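Local coordinates for activating signal cointegrator 1 complex subunit 2 (Homo sapiens, PDB 6YXQ), which binds polyubiquitin chains and recruits ASCC3 and ALKBH3 to sites of DNA damage, and also takes part in rescuing stalled ribosomes, at residues B[377-381]-B[396-400]; B[368-373]-B[402-407]. All coordinates share one frame; numbering follows the deposited sequence.

Contact 1: B[377-381]-B[396-400]; sequences VAEDI and TAYIL
Ile381 and Ala378 face Thr396 and Leu400 across two nearly antiparallel helical segments, whose axes stand 10.9 Å apart at 166° between their N-to-C directions. The contact is held by apolar side chains, with no hydrogen bond from one segment to the other. Ile381 is the central residue and works with both of its branches. Its CG2 meets Thr396 tip to tip, 3.7 Å from OG1. Its CD1 lies against Thr396 CB at 3.8 Å and also meets the end of Leu400, 4.0 Å from CG. CG1 is anti to the carbonyl carbon (chi1 -73°) and chi2 is extended at -169°, which carries CD1 out between Thr396, Ile399 and Leu400. Ile399 offers its CG2 methyl to two partners. Val377 crosses it at about a right angle, with CG1 4.0 Å from that methyl, and Ile381 CD1 touches it as well. At the margin, Leu400 CD2 rests on Ala378 CB at 4.0 Å. This is an antiparallel pairing of helix 377-387 with helix 394-408, joined by a short link. Helix 348-359 packs against both partners: its Phe358 touches Val377 and Ile399, and its Leu355 touches Thr396.

Contact 2: B[368-373]-B[402-407]; sequences LRDYDA and AVESAW
Arg369 and Trp407 meet where helix 365-374 crosses helix 394-408 in an all-helical part of the chain. The short axes pass 8.8 Å apart and cross at -108°. Apolar contacts fill the inner side. Leu368 spreads over one turn of the partner: CD1 lies 3.8 Å from Ala402 CB, CD2 touches Val403 CG2, and CB faces Ala406 CB. The aromatic contact is a CH-pi interaction. Arg369 CG sits over one face of the indole, 4.0 Å from the centroid of the five-membered ring of Trp407. Ala373 CB approaches the benzene part of the indole obliquely, near CZ2. Two polar contacts join in. Arg369 bends at its third torsion, and its NE gives a weak hydrogen bond to Ala406 O, 3.4 Å away. Asp372 has its carboxylate nearly perpendicular to the indole, the planes 82° apart. Its OD1 accepts a hydrogen bond from Val377 N, so both carboxylate oxygens are engaged. Losing the indole of Trp407 to an alanine would probably leave Asp372 OD2 without its donor and strip Arg369 CG and Ala373 CB of the ring they pack on. Trp407 NE1 donates to the anti side of Asp372 OD2 over 3.1 Å, the oxygen tilted 30° out of the indole plane.

How the contacts relate
Along the chain, helix 365-374 comes first and supplies the first half of contact 2. Helix 377-387 follows almost at once and supplies the first half of contact 1. The chain then turns into helix 394-408, which closes contact 1 with 396-400 and, further on, contact 2 with 402-407. Contact 1 is therefore nested inside the loop closed by contact 2, and the two centres lie about 11 Å apart. Val377 joins them: its side chain packs against Tyr371 and Val403. Together the contacts tie the last helix to the two helices before it, near the end of the modelled chain.

Contact 1: B[377-381]-B[396-400]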
loop_
_atom_site.group_PDB
_atom_site.type_symbol
_atom_site.label_atom_id
_atom_site.label_comp_id
_atom_site.label_asym_id
_atom_site.label_seq_id
_atom_site.Cartn_x
_atom_site.Cartn_y
_atom_site.Cartn_z
ATOM N N VAL B 377 25.240 -21.860 -12.488
ATOM C CA VAL B 377 26.264 -20.979 -13.047
ATOM C C VAL B 377 26.675 -21.440 -14.442
ATOM O O VAL B 377 26.867 -20.619 -15.348
ATOM C CB VAL B 377 27.481 -20.907 -12.105
ATOM C CG1 VAL B 377 28.684 -20.354 -12.843
ATOM C CG2 VAL B 377 27.175 -20.061 -10.876
ATOM N N ALA B 378 26.821 -22.755 -14.637
ATOM C CA ALA B 378 27.273 -23.278 -15.924
ATOM C C ALA B 378 26.379 -22.816 -17.064
ATOM O O ALA B 378 26.853 -22.577 -18.180
ATOM C CB ALA B 378 27.319 -24.801 -15.883
ATOM N N GLU B 379 25.082 -22.679 -16.799
ATOM C CA GLU B 379 24.149 -22.288 -17.847
ATOM C C GLU B 379 24.324 -20.824 -18.237
ATOM O O GLU B 379 24.113 -20.465 -19.401
ATOM C CB GLU B 379 22.718 -22.588 -17.388
ATOM C CG GLU B 379 21.667 -21.582 -17.790
ATOM C CD GLU B 379 20.305 -21.950 -17.253
ATOM O OE1 GLU B 379 20.191 -23.033 -16.644
ATOM O OE2 GLU B 379 19.350 -21.166 -17.439
ATOM N N ASP B 380 24.730 -19.969 -17.295
ATOM C CA ASP B 380 24.972 -18.572 -17.634
ATOM C C ASP B 380 26.366 -18.359 -18.217
ATOM O O ASP B 380 26.566 -17.431 -19.007
ATOM C CB ASP B 380 24.759 -17.687 -16.402
ATOM C CG ASP B 380 23.295 -17.590 -16.001
ATOM O OD1 ASP B 380 22.428 -17.612 -16.900
ATOM O OD2 ASP B 380 23.007 -17.500 -14.788
ATOM N N ILE B 381 27.335 -19.205 -17.854
ATOM C CA ILE B 381 28.661 -19.111 -18.458
ATOM C C ILE B 381 28.601 -19.486 -19.933
ATOM O O ILE B 381 29.256 -18.859 -20.778
ATOM C CB ILE B 381 29.660 -19.993 -17.690
ATOM C CG1 ILE B 381 30.013 -19.364 -16.344
ATOM C CG2 ILE B 381 30.921 -20.222 -18.506
ATOM C CD1 ILE B 381 31.189 -20.049 -15.664
ATOM N N THR B 396 36.891 -18.961 -17.636
ATOM C CA THR B 396 35.815 -19.331 -16.723
ATOM C C THR B 396 36.093 -20.564 -15.877
ATOM O O THR B 396 35.396 -20.760 -14.874
ATOM C CB THR B 396 34.494 -19.543 -17.488
ATOM O OG1 THR B 396 34.542 -20.763 -18.241
ATOM C CG2 THR B 396 34.217 -18.371 -18.423
ATOM N N ALA B 397 37.101 -21.373 -16.220
ATOM C CA ALA B 397 37.313 -22.667 -15.572
ATOM C C ALA B 397 37.306 -22.552 -14.050
ATOM O O ALA B 397 36.565 -23.272 -13.366
ATOM C CB ALA B 397 38.629 -23.280 -16.059
ATOM N N TYR B 398 38.114 -21.635 -13.507
ATOM C CA TYR B 398 38.220 -21.507 -12.055
ATOM C C TYR B 398 36.853 -21.312 -11.411
ATOM O O TYR B 398 36.547 -21.953 -10.397
ATOM C CB TYR B 398 39.172 -20.364 -11.686
ATOM C CG TYR B 398 38.701 -18.966 -12.040
ATOM C CD1 TYR B 398 38.717 -18.518 -13.350
ATOM C CD2 TYR B 398 38.270 -18.087 -11.054
ATOM C CE1 TYR B 398 38.297 -17.245 -13.674
ATOM C CE2 TYR B 398 37.849 -16.809 -11.366
ATOM C CZ TYR B 398 37.866 -16.391 -12.679
ATOM O OH TYR B 398 37.457 -15.114 -13.004
ATOM N N ILE B 399 36.001 -20.476 -12.015
ATOM C CA ILE B 399 34.666 -20.245 -11.463
ATOM C C ILE B 399 33.927 -21.567 -11.296
ATOM O O ILE B 399 33.391 -21.874 -10.221
ATOM C CB ILE B 399 33.877 -19.264 -12.347
ATOM C CG1 ILE B 399 34.484 -17.862 -12.265
ATOM C CG2 ILE B 399 32.425 -19.234 -11.919
ATOM C CD1 ILE B 399 34.093 -16.942 -13.399
ATOM N N LEU B 400 33.934 -22.394 -12.341
ATOM C CA LEU B 400 33.263 -23.685 -12.241
ATOM C C LEU B 400 33.920 -24.555 -11.180
ATOM O O LEU B 400 33.222 -25.208 -10.390
ATOM C CB LEU B 400 33.256 -24.389 -13.596
ATOM C CG LEU B 400 32.338 -23.754 -14.644
ATOM C CD1 LEU B 400 32.664 -24.273 -16.031
ATOM C CD2 LEU B 400 30.881 -24.014 -14.299
#

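Contact 2: B[368-373]-B[402-407]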
loop_
_atom_site.group_PDB
_atom_site.type_symbol
_atom_site.label_atom_id
_atom_site.label_comp_id
_atom_site.label_asym_id
_atom_site.label_seq_id
_atom_site.Cartn_x
_atom_site.Cartn_y
_atom_site.Cartn_z
ATOM N N LEU B 368 27.668 -19.928 -2.767
ATOM C CA LEU B 368 27.851 -20.415 -4.127
ATOM C C LEU B 368 27.046 -21.682 -4.361
ATOM O O LEU B 368 26.375 -21.825 -5.386
ATOM C CB LEU B 368 29.331 -20.664 -4.409
ATOM C CG LEU B 368 29.943 -19.834 -5.539
ATOM C CD1 LEU B 368 31.351 -20.323 -5.828
ATOM C CD2 LEU B 368 29.081 -19.877 -6.794
ATOM N N ARG B 369 27.098 -22.610 -3.407
ATOM C CA ARG B 369 26.407 -23.887 -3.553
ATOM C C ARG B 369 24.905 -23.683 -3.723
ATOM O O ARG B 369 24.302 -24.183 -4.680
ATOM C CB ARG B 369 26.724 -24.759 -2.337
ATOM C CG ARG B 369 25.949 -26.051 -2.216
ATOM C CD ARG B 369 25.938 -26.533 -0.762
ATOM N NE ARG B 369 27.108 -26.092 -0.002
ATOM C CZ ARG B 369 27.169 -26.064 1.326
ATOM N NH1 ARG B 369 26.120 -26.449 2.045
ATOM N NH2 ARG B 369 28.274 -25.648 1.933
ATOM N N ASP B 370 24.293 -22.913 -2.819
ATOM C CA ASP B 370 22.853 -22.662 -2.868
ATOM C C ASP B 370 22.462 -21.869 -4.115
ATOM O O ASP B 370 21.468 -22.191 -4.791
ATOM C CB ASP B 370 22.425 -21.914 -1.602
ATOM C CG ASP B 370 22.624 -22.737 -0.328
ATOM O OD1 ASP B 370 22.985 -23.934 -0.417
ATOM O OD2 ASP B 370 22.431 -22.177 0.770
ATOM N N TYR B 371 23.234 -20.825 -4.431
ATOM C CA TYR B 371 22.958 -20.021 -5.616
ATOM C C TYR B 371 23.043 -20.856 -6.884
ATOM O O TYR B 371 22.224 -20.694 -7.790
ATOM C CB TYR B 371 23.925 -18.841 -5.708
ATOM C CG TYR B 371 23.792 -18.096 -7.014
ATOM C CD1 TYR B 371 22.739 -17.219 -7.222
ATOM C CD2 TYR B 371 24.695 -18.287 -8.047
ATOM C CE1 TYR B 371 22.592 -16.546 -8.413
ATOM C CE2 TYR B 371 24.556 -17.616 -9.246
ATOM C CZ TYR B 371 23.500 -16.744 -9.420
ATOM O OH TYR B 371 23.341 -16.066 -10.607
ATOM N N ASP B 372 24.059 -21.716 -6.990
ATOM C CA ASP B 372 24.165 -22.601 -8.141
ATOM C C ASP B 372 23.000 -23.578 -8.188
ATOM O O ASP B 372 22.498 -23.902 -9.271
ATOM C CB ASP B 372 25.490 -23.354 -8.095
ATOM C CG ASP B 372 25.717 -24.193 -9.328
ATOM O OD1 ASP B 372 25.823 -23.616 -10.431
ATOM O OD2 ASP B 372 25.778 -25.433 -9.193
ATOM N N ALA B 373 22.559 -24.061 -7.024
ATOM C CA ALA B 373 21.405 -24.950 -6.997
ATOM C C ALA B 373 20.180 -24.270 -7.592
ATOM O O ALA B 373 19.389 -24.913 -8.295
ATOM C CB ALA B 373 21.126 -25.411 -5.568
ATOM N N ALA B 402 35.302 -23.542 -8.597
ATOM C CA ALA B 402 34.764 -23.054 -7.337
ATOM C C ALA B 402 33.436 -23.737 -7.043
ATOM O O ALA B 402 33.282 -24.418 -6.020
ATOM C CB ALA B 402 34.606 -21.536 -7.382
ATOM N N VAL B 403 32.485 -23.613 -7.976
ATOM C CA VAL B 403 31.159 -24.204 -7.804
ATOM C C VAL B 403 31.283 -25.658 -7.373
ATOM O O VAL B 403 30.749 -26.068 -6.334
ATOM C CB VAL B 403 30.344 -24.079 -9.102
ATOM C CG1 VAL B 403 29.053 -24.877 -8.999
ATOM C CG2 VAL B 403 30.060 -22.620 -9.409
ATOM N N GLU B 404 32.024 -26.443 -8.159
ATOM C CA GLU B 404 32.255 -27.844 -7.837
ATOM C C GLU B 404 32.672 -28.012 -6.387
ATOM O O GLU B 404 31.993 -28.684 -5.605
ATOM C CB GLU B 404 33.320 -28.424 -8.761
ATOM C CG GLU B 404 33.640 -29.879 -8.473
ATOM C CD GLU B 404 34.159 -30.601 -9.696
ATOM O OE1 GLU B 404 35.398 -30.732 -9.830
ATOM O OE2 GLU B 404 33.327 -31.029 -10.527
ATOM N N SER B 405 33.771 -27.366 -5.996
ATOM C CA SER B 405 34.269 -27.591 -4.645
ATOM C C SER B 405 33.270 -27.103 -3.606
ATOM O O SER B 405 33.151 -27.709 -2.535
ATOM C CB SER B 405 35.628 -26.923 -4.460
ATOM O OG SER B 405 35.485 -25.696 -3.783
ATOM N N ALA B 406 32.501 -26.059 -3.931
ATOM C CA ALA B 406 31.463 -25.588 -3.020
ATOM C C ALA B 406 30.477 -26.701 -2.697
ATOM O O ALA B 406 30.066 -26.873 -1.543
ATOM C CB ALA B 406 30.735 -24.392 -3.624
ATOM N N TRP B 407 30.088 -27.476 -3.708
ATOM C CA TRP B 407 29.239 -28.630 -3.445
ATOM C C TRP B 407 30.015 -29.711 -2.705
ATOM O O TRP B 407 29.518 -30.287 -1.728
ATOM C CB TRP B 407 28.671 -29.163 -4.758
ATOM C CG TRP B 407 27.580 -28.308 -5.346
ATOM C CD1 TRP B 407 27.731 -27.193 -6.122
ATOM C CD2 TRP B 407 26.170 -28.513 -5.211
ATOM N NE1 TRP B 407 26.498 -26.689 -6.474
ATOM C CE2 TRP B 407 25.526 -27.484 -5.927
ATOM C CE3 TRP B 407 25.389 -29.468 -4.555
ATOM C CZ2 TRP B 407 24.141 -27.385 -6.002
ATOM C CZ3 TRP B 407 24.016 -29.368 -4.631
ATOM C CH2 TRP B 407 23.405 -28.336 -5.347
#